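Local coordinates for protein 6-phospho-beta-glucosidase BglT (Thermotoga maritima, PDB 1UP7) that hydrolyses cellobiose 6'-phosphate to glucose 6-phosphate and glucose, using NAD+ and a manganese ion as cofactors, at residues 96-101 / 403-408. Sequence-based numbering, arbitrary orientation.
Sequences PLKYGL and LEEILE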
# COMPACT_ATOMS: atom_id res chain seq x y z
N PRO A 96 21.23 32.69 1.43
CA PRO A 96 19.91 32.78 0.80
C PRO A 96 19.28 34.15 0.86
O PRO A 96 18.47 34.47 -0.00
CB PRO A 96 19.06 31.77 1.61
CG PRO A 96 20.04 30.84 2.26
CD PRO A 96 21.26 31.68 2.51
N LEU A 97 19.68 34.96 1.85
CA LEU A 97 19.02 36.23 2.13
C LEU A 97 18.98 37.18 0.93
O LEU A 97 17.93 37.70 0.60
CB LEU A 97 19.69 36.89 3.33
CG LEU A 97 19.12 36.68 4.73
CD1 LEU A 97 18.13 35.54 4.89
CD2 LEU A 97 20.18 36.67 5.82
N LYS A 98 20.11 37.36 0.25
CA LYS A 98 20.17 38.21 -0.94
C LYS A 98 19.21 37.81 -2.06
O LYS A 98 18.89 38.62 -2.92
CB LYS A 98 21.60 38.32 -1.49
CG LYS A 98 22.10 37.04 -2.12
CD LYS A 98 23.51 37.19 -2.71
CE LYS A 98 24.61 37.26 -1.65
NZ LYS A 98 24.71 36.06 -0.83
N TYR A 99 18.78 36.56 -2.06
CA TYR A 99 17.83 36.06 -3.05
C TYR A 99 16.38 36.22 -2.65
O TYR A 99 15.50 35.81 -3.40
CB TYR A 99 18.10 34.57 -3.33
CG TYR A 99 19.50 34.30 -3.81
CD1 TYR A 99 19.81 34.34 -5.16
CD2 TYR A 99 20.52 34.01 -2.90
CE1 TYR A 99 21.13 34.06 -5.61
CE2 TYR A 99 21.81 33.75 -3.31
CZ TYR A 99 22.12 33.77 -4.67
OH TYR A 99 23.41 33.52 -5.09
N GLY A 100 16.13 36.82 -1.49
CA GLY A 100 14.78 36.95 -0.95
C GLY A 100 14.27 35.65 -0.35
O GLY A 100 13.08 35.40 -0.31
N LEU A 101 15.19 34.80 0.08
CA LEU A 101 14.86 33.47 0.57
C LEU A 101 15.12 33.39 2.05
O LEU A 101 16.05 34.06 2.55
CB LEU A 101 15.73 32.45 -0.15
CG LEU A 101 15.25 31.74 -1.44
CD1 LEU A 101 13.90 32.24 -2.05
CD2 LEU A 101 16.36 31.58 -2.50
N LEU A 403 22.96 27.95 -5.99
CA LEU A 403 23.71 26.69 -5.86
C LEU A 403 25.22 26.91 -5.95
O LEU A 403 25.97 26.34 -5.17
CB LEU A 403 23.26 25.61 -6.86
CG LEU A 403 23.98 24.22 -6.74
CD1 LEU A 403 23.84 23.51 -5.37
CD2 LEU A 403 23.59 23.24 -7.82
N GLU A 404 25.64 27.77 -6.87
CA GLU A 404 27.06 28.08 -7.05
C GLU A 404 27.64 28.71 -5.82
O GLU A 404 28.74 28.34 -5.42
CB GLU A 404 27.25 29.03 -8.23
CG GLU A 404 27.88 28.36 -9.43
CD GLU A 404 26.93 28.25 -10.60
OE1 GLU A 404 26.83 29.25 -11.40
OE2 GLU A 404 26.31 27.14 -10.72
N GLU A 405 26.92 29.66 -5.21
CA GLU A 405 27.36 30.29 -3.98
C GLU A 405 27.51 29.27 -2.85
O GLU A 405 28.52 29.25 -2.13
CB GLU A 405 26.38 31.36 -3.55
CG GLU A 405 26.92 32.75 -3.75
CD GLU A 405 26.28 33.75 -2.81
OE1 GLU A 405 25.09 34.02 -2.98
OE2 GLU A 405 26.97 34.25 -1.91
N ILE A 406 26.51 28.40 -2.72
CA ILE A 406 26.51 27.38 -1.70
C ILE A 406 27.70 26.41 -1.89
O ILE A 406 28.40 26.08 -0.92
CB ILE A 406 25.20 26.57 -1.71
CG1 ILE A 406 24.01 27.39 -1.18
CG2 ILE A 406 25.38 25.22 -0.94
CD1 ILE A 406 22.65 26.73 -1.56
N LEU A 407 27.92 25.94 -3.12
CA LEU A 407 29.04 25.02 -3.39
C LEU A 407 30.40 25.66 -3.18
O LEU A 407 31.34 25.02 -2.67
CB LEU A 407 28.99 24.38 -4.78
CG LEU A 407 27.73 23.54 -5.04
CD1 LEU A 407 27.71 23.10 -6.50
CD2 LEU A 407 27.62 22.36 -4.06
N GLU A 408 30.51 26.94 -3.54
CA GLU A 408 31.79 27.61 -3.27
C GLU A 408 32.01 27.77 -1.75
O GLU A 408 33.12 27.52 -1.27
CB GLU A 408 31.93 28.91 -4.06
CG GLU A 408 33.28 29.60 -3.88
CD GLU A 408 34.46 28.76 -4.38
OE1 GLU A 408 34.25 27.77 -5.13
OE2 GLU A 408 35.64 29.09 -4.04
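The carboxylate of E405 reaches across from its helix to take both K98 and Y99, and these three side chains make the whole contact. E405 OE1 and E405 OE2 both turn their syn lone pairs to K98 NZ, at 3.0 and 3.1 Å, in a bidentate salt bridge. The phenol approaches from the other side: Y99 OH donates to the anti lone pair of E405 OE1 at 2.7 Å, so this oxygen accepts two bonds. Ring and carboxylate planes are turned 42° apart, and E405 OE1 sits at the ring's edge, 3.3 Å from Y99 CE2, rather than over a face. K98 starts with CG between its backbone N and carbonyl carbon (chi1 70°), then bends at chi3 and chi4, which turns the ammonium in to the notch between the two carboxylate oxygens. With an alanine at E405, the lysine charge would probably be left without its mate and the tyrosine hydroxyl without this acceptor. Behind the donors, P96 O accepts from Y99 N and L101 N, bonds consistent with holding the turn that carries both side chains. The contact lies at the surface, away from the active site, and joins the loop between helices 85-94 and 109-131 to the C-terminal helix 396-409, whose I406 packs on V109 and S113 of helix 109-131.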